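Local atomic coordinates of PfVFT1 (Plasmodium falciparum, PDB entry 5JKQ), a protein that probably binds a small solute in the cleft between the two lobes of its Venus flytrap fold. Residues Ala13-Asp18 against Asp58-Asp63; Lys76-Gly81 against Asp143-Asp148; Asn179-Leu184 against Phe268-Lys273; Ala208-Ala213 against Gly251-Ile256. The protein carries 3 engineered substitutions. All coordinates share one frame; numbering follows the deposited sequence.

In the fold
The four contacts fall into two groups on opposite sides of the chain's centre, as expected of a two-lobed protein. Contacts 1 and 2 touch through Leu16 and His145, yet differ in kind: contact 1 is a surface meeting of a helix start with an irregular loop, gripped by one arginine, whereas contact 2 is a buried parallel strand pair. Contacts 3 and 4 share one mixed sheet, in which strand 175-184 stands next to strand 250-253; backbone bonds probably join Lys180 N to Ile253 O and Met182 N to Gly251 O. Contact 4 is buried and mainly backbone and apolar, while contact 3, only partly buried, adds polar side-chain bonds where its backbone bonds weaken.

Contact 1: Ala13-Asp18 against Asp58-Asp63; sequences AKRLID and DINVKD. Engineered in segment 13-18: Ala13 (natural residue Ser).
Arg15 and Asp18, both in the first turns of helix 14-29, meet the irregular chain of Ile59-Lys62. The helix opens at Ala13, an engineered residue (serine in the natural sequence) at the N-cap position. Lys14 stays on the helix side, its NZ 2.6 Å from Asp18 OD2 in a salt bridge that uses the syn lone pair of that oxygen. Arg15 carries most of the contact. Its CG lies anti to the backbone N (chi1 -169°), passing Ile59 CG2 at the edge of contact, and the chain bends at chi3 before the guanidinium reaches two main-chain carbonyls. NH1 donates to Asn60 O at 2.8 Å and to Lys62 O, also 2.8 Å from NH1. The first acceptor lies in the guanidinium plane, although NH1 stands well above the carbonyl plane of Asn60; the second is tilted out of the guanidinium plane by 28°. NH2 adds a weak bond to Lys62 O at 3.2 Å. An Asx turn bends the loop here, Asn60 OD1 accepting from Lys62 N at 2.9 Å. Leu16 turns inward instead, to Val68, Ile72 and Trp111. Asp18 closes the segment with a light apolar touch, its CB 4.5 Å from Ile59 CD1, while its OD2 is held by Lys14 NZ. Within segment 58-63 the guanidinium meets main-chain oxygens and no carboxylate; its NE pairs in a salt bridge with Asp67, further along the same loop. The guanidinium thus ties main-chain oxygens of Asn60 and Lys62 to the helix start, with Asp67 probably offsetting the charge.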
loop_
_atom_site.group_PDB
_atom_site.type_symbol
_atom_site.label_atom_id
_atom_site.label_comp_id
_atom_site.label_asym_id
_atom_site.label_seq_id
_atom_site.Cartn_x
_atom_site.Cartn_y
_atom_site.Cartn_z
ATOM N N ALA A 13 -9.434 -12.209 13.701
ATOM C CA ALA A 13 -8.715 -12.102 12.435
ATOM C C ALA A 13 -7.232 -12.434 12.592
ATOM O O ALA A 13 -6.461 -12.300 11.642
ATOM C CB ALA A 13 -8.877 -10.702 11.863
ATOM N N LYS A 14 -6.832 -12.872 13.783
ATOM C CA LYS A 14 -5.416 -13.095 14.064
ATOM C C LYS A 14 -4.819 -14.167 13.160
ATOM O O LYS A 14 -3.790 -13.948 12.522
ATOM C CB LYS A 14 -5.208 -13.488 15.526
ATOM C CG LYS A 14 -3.757 -13.364 15.982
ATOM C CD LYS A 14 -3.337 -14.549 16.825
ATOM C CE LYS A 14 -1.898 -14.441 17.292
ATOM N NZ LYS A 14 -0.927 -14.435 16.160
ATOM N N ARG A 15 -5.465 -15.327 13.108
ATOM C CA ARG A 15 -4.974 -16.429 12.293
ATOM C C ARG A 15 -5.076 -16.096 10.804
ATOM O O ARG A 15 -4.245 -16.530 10.007
ATOM C CB ARG A 15 -5.748 -17.709 12.608
ATOM C CG ARG A 15 -5.140 -18.965 12.010
ATOM C CD ARG A 15 -5.672 -20.206 12.707
ATOM N NE ARG A 15 -7.129 -20.318 12.599
ATOM C CZ ARG A 15 -7.781 -21.324 12.018
ATOM N NH1 ARG A 15 -7.128 -22.347 11.473
ATOM N NH2 ARG A 15 -9.107 -21.309 11.986
ATOM N N LEU A 16 -6.092 -15.321 10.440
ATOM C CA LEU A 16 -6.247 -14.856 9.065
ATOM C C LEU A 16 -5.065 -13.973 8.667
ATOM O O LEU A 16 -4.540 -14.086 7.562
ATOM C CB LEU A 16 -7.567 -14.095 8.900
ATOM C CG LEU A 16 -7.762 -13.273 7.622
ATOM C CD1 LEU A 16 -7.703 -14.155 6.380
ATOM C CD2 LEU A 16 -9.080 -12.509 7.681
ATOM N N ILE A 17 -4.646 -13.101 9.580
ATOM C CA ILE A 17 -3.519 -12.208 9.330
ATOM C C ILE A 17 -2.214 -12.994 9.238
ATOM O O ILE A 17 -1.355 -12.687 8.412
ATOM C CB ILE A 17 -3.405 -11.133 10.437
ATOM C CG1 ILE A 17 -4.600 -10.185 10.370
ATOM C CG2 ILE A 17 -2.118 -10.314 10.298
ATOM C CD1 ILE A 17 -4.854 -9.432 11.651
ATOM N N ASP A 18 -2.071 -14.008 10.084
ATOM C CA ASP A 18 -0.835 -14.780 10.141
ATOM C C ASP A 18 -0.639 -15.643 8.896
ATOM O O ASP A 18 0.447 -15.661 8.317
ATOM C CB ASP A 18 -0.813 -15.661 11.391
ATOM C CG ASP A 18 -0.792 -14.850 12.674
ATOM O OD1 ASP A 18 -0.300 -13.701 12.649
ATOM O OD2 ASP A 18 -1.264 -15.363 13.709
ATOM N N ASP A 58 3.768 -24.148 9.119
ATOM C CA ASP A 58 3.469 -24.311 10.539
ATOM C C ASP A 58 2.030 -23.946 10.899
ATOM O O ASP A 58 1.472 -24.492 11.850
ATOM C CB ASP A 58 4.420 -23.459 11.382
ATOM C CG ASP A 58 5.872 -23.840 11.191
ATOM O OD1 ASP A 58 6.136 -24.978 10.751
ATOM O OD2 ASP A 58 6.746 -23.000 11.489
ATOM N N ILE A 59 1.436 -23.025 10.145
ATOM C CA ILE A 59 0.148 -22.448 10.521
ATOM C C ILE A 59 -0.963 -23.493 10.568
ATOM O O ILE A 59 -1.117 -24.307 9.656
ATOM C CB ILE A 59 -0.273 -21.313 9.551
ATOM C CG1 ILE A 59 0.821 -20.244 9.455
ATOM C CG2 ILE A 59 -1.586 -20.667 9.998
ATOM C CD1 ILE A 59 1.197 -19.600 10.777
ATOM N N ASN A 60 -1.733 -23.445 11.649
ATOM C CA ASN A 60 -2.894 -24.304 11.834
ATOM C C ASN A 60 -3.974 -23.984 10.810
ATOM O O ASN A 60 -4.428 -22.845 10.717
ATOM C CB ASN A 60 -3.437 -24.138 13.256
ATOM C CG ASN A 60 -4.694 -24.948 13.506
ATOM O OD1 ASN A 60 -4.920 -25.982 12.879
ATOM N ND2 ASN A 60 -5.520 -24.477 14.432
ATOM N N VAL A 61 -4.373 -24.992 10.040
ATOM C CA VAL A 61 -5.396 -24.821 9.012
ATOM C C VAL A 61 -6.654 -25.602 9.375
ATOM O O VAL A 61 -7.460 -25.947 8.512
ATOM C CB VAL A 61 -4.891 -25.274 7.628
ATOM C CG1 VAL A 61 -3.744 -24.399 7.181
ATOM C CG2 VAL A 61 -4.464 -26.740 7.651
ATOM N N LYS A 62 -6.808 -25.870 10.665
ATOM C CA LYS A 62 -7.960 -26.596 11.176
ATOM C C LYS A 62 -9.115 -25.619 11.406
ATOM O O LYS A 62 -8.888 -24.449 11.716
ATOM C CB LYS A 62 -7.574 -27.327 12.464
ATOM C CG LYS A 62 -8.581 -28.338 12.970
ATOM C CD LYS A 62 -7.903 -29.336 13.902
ATOM C CE LYS A 62 -8.892 -30.017 14.834
ATOM N NZ LYS A 62 -10.053 -30.600 14.106
ATOM N N ASP A 63 -10.347 -26.094 11.237
ATOM C CA ASP A 63 -11.526 -25.245 11.402
ATOM C C ASP A 63 -12.121 -25.379 12.804
ATOM O O ASP A 63 -13.320 -25.174 13.003
ATOM C CB ASP A 63 -12.581 -25.581 10.341
ATOM C CG ASP A 63 -13.183 -26.966 10.521
ATOM O OD1 ASP A 63 -12.591 -27.803 11.236
ATOM O OD2 ASP A 63 -14.255 -27.220 9.935
#

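Contact 2: Lys76-Gly81 against Asp143-Asp148; sequences KEVKIG and DIHMTD
Ile80 and Gly81 pair in parallel with Met146 and Thr147, and here the contact is packed most closely. Gly81 N donates to Met146 O at 2.6 Å, and Asp148 N returns a bond to Gly81 O at 2.8 Å. Ile144 CD1 rests 3.7 Å from Gly81 CA, where a beta carbon would stand. Ile80 and Met146, a selenomethionine, lie side by side pointing the same way, with Ile80 CG1 4.1 Å from Met146 CB. One step earlier the chains are held by a forked bond: Lys79 O accepts from His145 N at 2.9 Å and from Met146 N at 3.3 Å, the latter nearly along the C=O axis. His145 then folds back toward Val78, CG anti to its carbonyl carbon (chi1 -55°). Its ND1 receives Lys79 N at 3.1 Å, an almost straight bond (174°) although the donor stands 37° out of the ring plane, while Val78 CA lies at the ring edge. ND1 therefore acts as an acceptor, and Lys79 NZ nearby would tend to disfavour further protonation of the ring. The more open side belongs to Glu77, Lys79 and Asp143, where the aliphatic chain of Lys79 merely brushes past, its CD 3.6 Å from Asp143 O. Asp148 OD2 is engaged by the hydroxyls of Tyr94 and Tyr129, and Thr147 OG1 pairs with Tyr279 N. Strand 77-83 runs in the middle of a three-stranded parallel sheet, bonded also to strand 126-132; Met107 of helix 102-118 packs on Ile80 and Met146, its Trp111 on Val78 and Met146, and helix 135-140 on Ile144 and Thr147.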
loop_
_atom_site.group_PDB
_atom_site.type_symbol
_atom_site.label_atom_id
_atom_site.label_comp_id
_atom_site.label_asym_id
_atom_site.label_seq_id
_atom_site.Cartn_x
_atom_site.Cartn_y
_atom_site.Cartn_z
ATOM N N LYS A 76 -15.226 -22.041 1.733
ATOM C CA LYS A 76 -14.235 -21.981 0.660
ATOM C C LYS A 76 -14.347 -20.653 -0.088
ATOM O O LYS A 76 -14.292 -20.610 -1.319
ATOM C CB LYS A 76 -14.397 -23.158 -0.312
ATOM C CG LYS A 76 -13.854 -24.487 0.199
ATOM C CD LYS A 76 -13.840 -25.530 -0.918
ATOM C CE LYS A 76 -13.081 -26.791 -0.523
ATOM N NZ LYS A 76 -13.788 -27.600 0.511
ATOM N N GLU A 77 -14.520 -19.570 0.664
ATOM C CA GLU A 77 -14.626 -18.242 0.071
ATOM C C GLU A 77 -14.189 -17.139 1.030
ATOM O O GLU A 77 -14.484 -17.186 2.225
ATOM C CB GLU A 77 -16.060 -17.978 -0.392
ATOM C CG GLU A 77 -16.261 -16.593 -1.001
ATOM C CD GLU A 77 -17.643 -16.404 -1.595
ATOM O OE1 GLU A 77 -17.908 -16.963 -2.681
ATOM O OE2 GLU A 77 -18.463 -15.693 -0.979
ATOM N N VAL A 78 -13.487 -16.149 0.485
ATOM C CA VAL A 78 -13.113 -14.953 1.230
ATOM C C VAL A 78 -13.682 -13.724 0.524
ATOM O O VAL A 78 -13.667 -13.640 -0.705
ATOM C CB VAL A 78 -11.578 -14.820 1.373
ATOM C CG1 VAL A 78 -10.899 -14.818 0.005
ATOM C CG2 VAL A 78 -11.215 -13.568 2.171
ATOM N N LYS A 79 -14.196 -12.783 1.313
ATOM C CA LYS A 79 -14.751 -11.542 0.785
ATOM C C LYS A 79 -13.768 -10.391 0.972
ATOM O O LYS A 79 -13.416 -10.047 2.102
ATOM C CB LYS A 79 -16.076 -11.208 1.471
ATOM C CG LYS A 79 -17.110 -12.321 1.426
ATOM C CD LYS A 79 -18.382 -11.895 2.141
ATOM C CE LYS A 79 -19.250 -13.083 2.519
ATOM N NZ LYS A 79 -20.020 -12.815 3.768
ATOM N N ILE A 80 -13.329 -9.804 -0.140
ATOM C CA ILE A 80 -12.378 -8.697 -0.113
ATOM C C ILE A 80 -13.082 -7.402 -0.503
ATOM O O ILE A 80 -13.935 -7.388 -1.391
ATOM C CB ILE A 80 -11.173 -8.951 -1.059
ATOM C CG1 ILE A 80 -10.241 -10.012 -0.471
ATOM C CG2 ILE A 80 -10.348 -7.682 -1.272
ATOM C CD1 ILE A 80 -10.732 -11.422 -0.601
ATOM N N GLY A 81 -12.713 -6.319 0.174
ATOM C CA GLY A 81 -13.283 -5.011 -0.089
ATOM C C GLY A 81 -12.316 -4.102 -0.821
ATOM O O GLY A 81 -11.123 -4.070 -0.515
ATOM N N ASP A 143 -18.991 -6.917 6.557
ATOM C CA ASP A 143 -19.444 -7.198 5.198
ATOM C C ASP A 143 -18.322 -7.865 4.407
ATOM O O ASP A 143 -18.567 -8.546 3.411
ATOM C CB ASP A 143 -19.894 -5.916 4.495
ATOM C CG ASP A 143 -21.132 -5.308 5.123
ATOM O OD1 ASP A 143 -22.058 -6.069 5.475
ATOM O OD2 ASP A 143 -21.178 -4.068 5.269
ATOM N N ILE A 144 -17.091 -7.664 4.869
ATOM C CA ILE A 144 -15.911 -8.229 4.228
ATOM C C ILE A 144 -14.950 -8.768 5.281
ATOM O O ILE A 144 -14.970 -8.332 6.432
ATOM C CB ILE A 144 -15.184 -7.179 3.358
ATOM C CG1 ILE A 144 -14.972 -5.890 4.163
ATOM C CG2 ILE A 144 -15.983 -6.909 2.091
ATOM C CD1 ILE A 144 -14.180 -4.814 3.444
ATOM N N HIS A 145 -14.120 -9.726 4.882
ATOM C CA HIS A 145 -13.079 -10.252 5.756
ATOM C C HIS A 145 -11.816 -9.398 5.654
ATOM O O HIS A 145 -11.012 -9.347 6.586
ATOM C CB HIS A 145 -12.757 -11.703 5.393
ATOM C CG HIS A 145 -13.948 -12.609 5.405
ATOM N ND1 HIS A 145 -14.224 -13.489 4.380
ATOM C CD2 HIS A 145 -14.931 -12.780 6.322
ATOM C CE1 HIS A 145 -15.327 -14.157 4.661
ATOM N NE2 HIS A 145 -15.776 -13.747 5.834
HETATM N N MSE A 146 -11.667 -8.717 4.520
HETATM C CA MSE A 146 -10.428 -8.031 4.172
HETATM C C MSE A 146 -10.629 -6.833 3.269
HETATM O O MSE A 146 -11.562 -6.798 2.469
HETATM C CB MSE A 146 -9.489 -8.977 3.439
HETATM C CG MSE A 146 -8.641 -9.854 4.291
HETATM SE SE MSE A 146 -7.523 -10.899 3.098
HETATM C CE MSE A 146 -6.037 -9.654 2.927
ATOM N N THR A 147 -9.711 -5.878 3.367
ATOM C CA THR A 147 -9.558 -4.866 2.335
ATOM C C THR A 147 -8.563 -5.394 1.310
ATOM O O THR A 147 -7.836 -6.352 1.578
ATOM C CB THR A 147 -9.051 -3.525 2.897
ATOM O OG1 THR A 147 -7.693 -3.671 3.334
ATOM C CG2 THR A 147 -9.920 -3.058 4.056
ATOM N N ASP A 148 -8.535 -4.776 0.136
ATOM C CA ASP A 148 -7.510 -5.074 -0.854
ATOM C C ASP A 148 -6.149 -4.675 -0.282
ATOM O O ASP A 148 -6.079 -3.951 0.709
ATOM C CB ASP A 148 -7.796 -4.334 -2.164
ATOM C CG ASP A 148 -6.999 -4.882 -3.330
ATOM O OD1 ASP A 148 -5.766 -4.683 -3.355
ATOM O OD2 ASP A 148 -7.609 -5.502 -4.229
#

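Contact 3: Asn179-Leu184 against Phe268-Lys273; sequences NKIMIL and FDSFLK
Phe268 has its CG between the backbone N and the carbonyl carbon (chi1 59°), and from there the ring crosses to Ile181; Ser270 has OG in the corresponding place (chi1 67°), within reach of Asn179. Ile181 CB sits over one ring face, 4.1 Å from the centroid, in a CH-pi contact. Ile183 CG2 meets the ring at its edge, 4.0 Å from Phe268 CE2. Beneath this packing the antiparallel strands form a regular hydrogen-bonded pair, Ile181 N to Phe268 O at 3.0 Å and Phe268 N to Ile181 O. Beyond Asp269 the backbone bonds become weak, and side chains supply the strong ones. Ser270 OG donates to Asn179 O at 2.6 Å, in the carbonyl plane, and accepts from Leu272 N at 3.2 Å, an ST turn. Asn179 ND2 reaches Leu272 O at 2.6 Å along a nearly straight bond (170°), with that oxygen in the amide plane, while its OD1 accepts from Asn214. On the other face, Lys180 NZ makes a long salt bridge to Asp269 OD2 at 3.5 Å; Asp269 OD1 accepts from Ser178 OG and from Phe271 N, the latter closing an Asx turn. Directional bonds from short polar side chains thus carry strand 265-281 past its irregular stretch, whereas the regular end relies on backbone bonds and Phe268, and the salt bridge likely adds only modest attraction.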
loop_
_atom_site.group_PDB
_atom_site.type_symbol
_atom_site.label_atom_id
_atom_site.label_comp_id
_atom_site.label_asym_id
_atom_site.label_seq_id
_atom_site.Cartn_x
_atom_site.Cartn_y
_atom_site.Cartn_z
ATOM N N ASN A 179 9.304 7.393 -3.420
ATOM C CA ASN A 179 8.986 8.765 -3.792
ATOM C C ASN A 179 10.209 9.475 -4.360
ATOM O O ASN A 179 11.210 9.659 -3.668
ATOM C CB ASN A 179 8.444 9.530 -2.583
ATOM C CG ASN A 179 7.139 8.960 -2.076
ATOM O OD1 ASN A 179 6.063 9.387 -2.488
ATOM N ND2 ASN A 179 7.226 7.983 -1.183
ATOM N N LYS A 180 10.124 9.863 -5.627
ATOM C CA LYS A 180 11.227 10.544 -6.286
ATOM C C LYS A 180 11.105 12.052 -6.102
ATOM O O LYS A 180 10.010 12.578 -5.899
ATOM C CB LYS A 180 11.268 10.181 -7.771
ATOM C CG LYS A 180 11.284 8.680 -8.017
ATOM C CD LYS A 180 11.446 8.355 -9.488
ATOM C CE LYS A 180 11.330 6.862 -9.743
ATOM N NZ LYS A 180 12.336 6.074 -8.978
ATOM N N ILE A 181 12.243 12.732 -6.154
ATOM C CA ILE A 181 12.294 14.176 -5.972
ATOM C C ILE A 181 12.916 14.810 -7.204
ATOM O O ILE A 181 14.072 14.537 -7.524
ATOM C CB ILE A 181 13.109 14.564 -4.715
ATOM C CG1 ILE A 181 12.466 13.961 -3.464
ATOM C CG2 ILE A 181 13.206 16.085 -4.577
ATOM C CD1 ILE A 181 13.309 14.084 -2.213
HETATM N N MSE A 182 12.150 15.643 -7.901
HETATM C CA MSE A 182 12.698 16.379 -9.030
HETATM C C MSE A 182 12.987 17.822 -8.629
HETATM O O MSE A 182 12.208 18.458 -7.915
HETATM C CB MSE A 182 11.763 16.321 -10.239
HETATM C CG MSE A 182 10.364 16.843 -10.042
HETATM SE SE MSE A 182 9.434 16.826 -11.767
HETATM C CE MSE A 182 10.408 18.267 -12.637
ATOM N N ILE A 183 14.131 18.319 -9.088
ATOM C CA ILE A 183 14.635 19.623 -8.681
ATOM C C ILE A 183 15.530 20.197 -9.776
ATOM O O ILE A 183 16.121 19.453 -10.558
ATOM C CB ILE A 183 15.422 19.520 -7.349
ATOM C CG1 ILE A 183 15.868 20.906 -6.867
ATOM C CG2 ILE A 183 16.617 18.578 -7.505
ATOM C CD1 ILE A 183 16.461 20.912 -5.464
ATOM N N LEU A 184 15.616 21.521 -9.838
ATOM C CA LEU A 184 16.488 22.183 -10.800
ATOM C C LEU A 184 17.951 21.895 -10.478
ATOM O O LEU A 184 18.366 21.980 -9.323
ATOM C CB LEU A 184 16.232 23.690 -10.802
ATOM C CG LEU A 184 14.845 24.117 -11.281
ATOM C CD1 LEU A 184 14.540 25.542 -10.850
ATOM C CD2 LEU A 184 14.747 23.983 -12.792
ATOM N N PHE A 268 16.163 12.272 -8.403
ATOM C CA PHE A 268 16.790 11.222 -7.609
ATOM C C PHE A 268 15.763 10.554 -6.702
ATOM O O PHE A 268 14.767 11.166 -6.312
ATOM C CB PHE A 268 17.949 11.788 -6.781
ATOM C CG PHE A 268 17.549 12.889 -5.838
ATOM C CD1 PHE A 268 17.077 12.595 -4.570
ATOM C CD2 PHE A 268 17.654 14.218 -6.218
ATOM C CE1 PHE A 268 16.711 13.605 -3.698
ATOM C CE2 PHE A 268 17.291 15.233 -5.350
ATOM C CZ PHE A 268 16.818 14.924 -4.089
ATOM N N ASP A 269 16.012 9.288 -6.380
ATOM C CA ASP A 269 15.127 8.514 -5.521
ATOM C C ASP A 269 15.479 8.761 -4.057
ATOM O O ASP A 269 16.560 8.389 -3.600
ATOM C CB ASP A 269 15.230 7.021 -5.856
ATOM C CG ASP A 269 14.040 6.219 -5.354
ATOM O OD1 ASP A 269 13.384 6.650 -4.382
ATOM O OD2 ASP A 269 13.764 5.150 -5.937
ATOM N N SER A 270 14.569 9.402 -3.329
ATOM C CA SER A 270 14.774 9.686 -1.912
ATOM C C SER A 270 14.781 8.410 -1.079
ATOM O O SER A 270 15.298 8.393 0.038
ATOM C CB SER A 270 13.686 10.623 -1.388
ATOM O OG SER A 270 12.421 9.981 -1.391
ATOM N N PHE A 271 14.187 7.355 -1.634
ATOM C CA PHE A 271 13.995 6.081 -0.942
ATOM C C PHE A 271 13.108 6.241 0.292
ATOM O O PHE A 271 13.077 5.372 1.162
ATOM C CB PHE A 271 15.344 5.461 -0.557
ATOM C CG PHE A 271 16.200 5.094 -1.738
ATOM C CD1 PHE A 271 15.688 4.310 -2.756
ATOM C CD2 PHE A 271 17.510 5.534 -1.830
ATOM C CE1 PHE A 271 16.465 3.965 -3.843
ATOM C CE2 PHE A 271 18.295 5.193 -2.919
ATOM C CZ PHE A 271 17.768 4.407 -3.927
ATOM N N LEU A 272 12.388 7.360 0.359
ATOM C CA LEU A 272 11.321 7.534 1.335
ATOM C C LEU A 272 10.089 6.821 0.797
ATOM O O LEU A 272 9.469 7.280 -0.162
ATOM C CB LEU A 272 11.036 9.018 1.583
ATOM C CG LEU A 272 12.183 9.819 2.207
ATOM C CD1 LEU A 272 11.935 11.314 2.061
ATOM C CD2 LEU A 272 12.375 9.447 3.677
ATOM N N LYS A 273 9.744 5.693 1.408
ATOM C CA LYS A 273 8.762 4.785 0.826
ATOM C C LYS A 273 7.334 5.047 1.285
ATOM O O LYS A 273 7.095 5.586 2.363
ATOM C CB LYS A 273 9.136 3.338 1.152
ATOM C CG LYS A 273 10.554 2.959 0.754
ATOM C CD LYS A 273 10.833 3.281 -0.703
ATOM C CE LYS A 273 12.204 2.787 -1.134
ATOM N NZ LYS A 273 12.146 1.431 -1.741
#

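Contact 4: Ala208-Ala213 against Gly251-Ile256; sequences ACLTEA and GVISGI
Two neighbouring parallel strands of the mixed sheet, 206-209 and 250-253, meet here at their C-terminal ends, with Ala208 paired to Gly251 and Cys209 to Val252. Val252 N donates to Ala208 O at 2.8 Å in a nearly straight bond (168°), and the same oxygen receives a CA-H...O contact from Gly251 CA at 3.4 Å. The next rung is slacker: Leu210 N reaches Val252 O only weakly, at 3.4 Å, as the chain leaves the strand. Cys209 and Val252 share one face of the sheet, where SG touches CG2 of Val252 at 3.7 Å; SG stands anti to its own carbonyl carbon (chi1 -57°). That sulfur is bonded to Cys215, so the disulfide staples the strand end to helix 212-222. Strand 206-209, this helix and strand 227-229 form a beta-alpha-beta crossover, its two strands being parallel neighbours, and Thr211 is the N-cap, its OG1 accepting from Asn214 N. In periplasmic-binding-type folds the strand ends and helix N termini of each lobe commonly line the cleft between lobes, and these segments are consistent with such a position. Past the last bridge, Leu210 and Ile253 cross obliquely, branch against branch, with Leu210 CD2 3.6 Å from Ile253 CD1. With CG1 anti to the backbone N (chi1 -166°), Ile253 turns that branch to Leu210, CG1 lying 4.0 Å from Leu210 CD2. Asn214 donates through ND2 to Ser254 OG, joining the turn after strand 250-253 to the helix start, while Val252 also packs on Leu218 of the same helix.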
loop_
_atom_site.group_PDB
_atom_site.type_symbol
_atom_site.label_atom_id
_atom_site.label_comp_id
_atom_site.label_asym_id
_atom_site.label_seq_id
_atom_site.Cartn_x
_atom_site.Cartn_y
_atom_site.Cartn_z
ATOM N N ALA A 208 5.916 20.950 -4.028
ATOM C CA ALA A 208 4.839 20.477 -4.891
ATOM C C ALA A 208 4.792 18.954 -4.903
ATOM O O ALA A 208 5.828 18.292 -4.959
ATOM C CB ALA A 208 5.017 21.011 -6.299
ATOM N N CYS A 209 3.580 18.406 -4.854
ATOM C CA CYS A 209 3.381 16.960 -4.851
ATOM C C CYS A 209 2.183 16.578 -5.717
ATOM O O CYS A 209 1.208 17.317 -5.799
ATOM C CB CYS A 209 3.179 16.454 -3.423
ATOM S SG CYS A 209 4.520 16.865 -2.279
ATOM N N LEU A 210 2.259 15.419 -6.361
ATOM C CA LEU A 210 1.178 14.970 -7.229
ATOM C C LEU A 210 0.067 14.326 -6.406
ATOM O O LEU A 210 -1.102 14.368 -6.786
ATOM C CB LEU A 210 1.703 13.992 -8.281
ATOM C CG LEU A 210 0.674 13.434 -9.268
ATOM C CD1 LEU A 210 -0.073 14.550 -9.986
ATOM C CD2 LEU A 210 1.353 12.523 -10.276
ATOM N N THR A 211 0.447 13.733 -5.277
ATOM C CA THR A 211 -0.507 13.117 -4.362
ATOM C C THR A 211 -0.215 13.542 -2.929
ATOM O O THR A 211 0.865 14.054 -2.633
ATOM C CB THR A 211 -0.464 11.577 -4.438
ATOM O OG1 THR A 211 0.753 11.100 -3.850
ATOM C CG2 THR A 211 -0.559 11.097 -5.882
ATOM N N GLU A 212 -1.181 13.324 -2.044
ATOM C CA GLU A 212 -0.997 13.613 -0.627
ATOM C C GLU A 212 0.095 12.725 -0.039
ATOM O O GLU A 212 0.875 13.162 0.809
ATOM C CB GLU A 212 -2.310 13.415 0.134
ATOM C CG GLU A 212 -2.238 13.793 1.606
ATOM C CD GLU A 212 -3.580 13.671 2.307
ATOM O OE1 GLU A 212 -4.464 12.956 1.788
ATOM O OE2 GLU A 212 -3.752 14.293 3.376
ATOM N N ALA A 213 0.147 11.478 -0.498
ATOM C CA ALA A 213 1.119 10.515 0.004
ATOM C C ALA A 213 2.547 10.939 -0.329
ATOM O O ALA A 213 3.471 10.669 0.436
ATOM C CB ALA A 213 0.835 9.135 -0.562
ATOM N N GLY A 251 9.722 18.950 -6.654
ATOM C CA GLY A 251 8.508 18.237 -6.996
ATOM C C GLY A 251 8.639 16.799 -6.536
ATOM O O GLY A 251 9.619 16.127 -6.864
ATOM N N VAL A 252 7.664 16.336 -5.761
ATOM C CA VAL A 252 7.653 14.964 -5.267
ATOM C C VAL A 252 6.688 14.132 -6.099
ATOM O O VAL A 252 5.521 14.493 -6.259
ATOM C CB VAL A 252 7.243 14.887 -3.784
ATOM C CG1 VAL A 252 7.499 13.489 -3.239
ATOM C CG2 VAL A 252 7.996 15.925 -2.961
ATOM N N ILE A 253 7.178 13.013 -6.621
ATOM C CA ILE A 253 6.385 12.191 -7.522
ATOM C C ILE A 253 6.917 10.758 -7.554
ATOM O O ILE A 253 8.113 10.528 -7.380
ATOM C CB ILE A 253 6.371 12.806 -8.944
ATOM C CG1 ILE A 253 5.284 12.156 -9.801
ATOM C CG2 ILE A 253 7.754 12.708 -9.602
ATOM C CD1 ILE A 253 4.827 13.032 -10.947
ATOM N N SER A 254 6.021 9.800 -7.766
ATOM C CA SER A 254 6.376 8.385 -7.705
ATOM C C SER A 254 6.941 7.852 -9.021
ATOM O O SER A 254 7.556 6.786 -9.045
ATOM C CB SER A 254 5.153 7.557 -7.305
ATOM O OG SER A 254 4.588 8.039 -6.098
ATOM N N GLY A 255 6.730 8.585 -10.111
ATOM C CA GLY A 255 7.186 8.141 -11.417
ATOM C C GLY A 255 7.478 9.264 -12.392
ATOM O O GLY A 255 7.013 10.391 -12.223
ATOM N N ILE A 256 8.253 8.935 -13.424
ATOM C CA ILE A 256 8.658 9.888 -14.451
ATOM C C ILE A 256 8.270 9.352 -15.835
ATOM O O ILE A 256 8.962 8.495 -16.382
ATOM C CB ILE A 256 10.185 10.150 -14.405
ATOM C CG1 ILE A 256 10.607 10.636 -13.012
ATOM C CG2 ILE A 256 10.600 11.153 -15.475
ATOM C CD1 ILE A 256 10.004 11.974 -12.591
#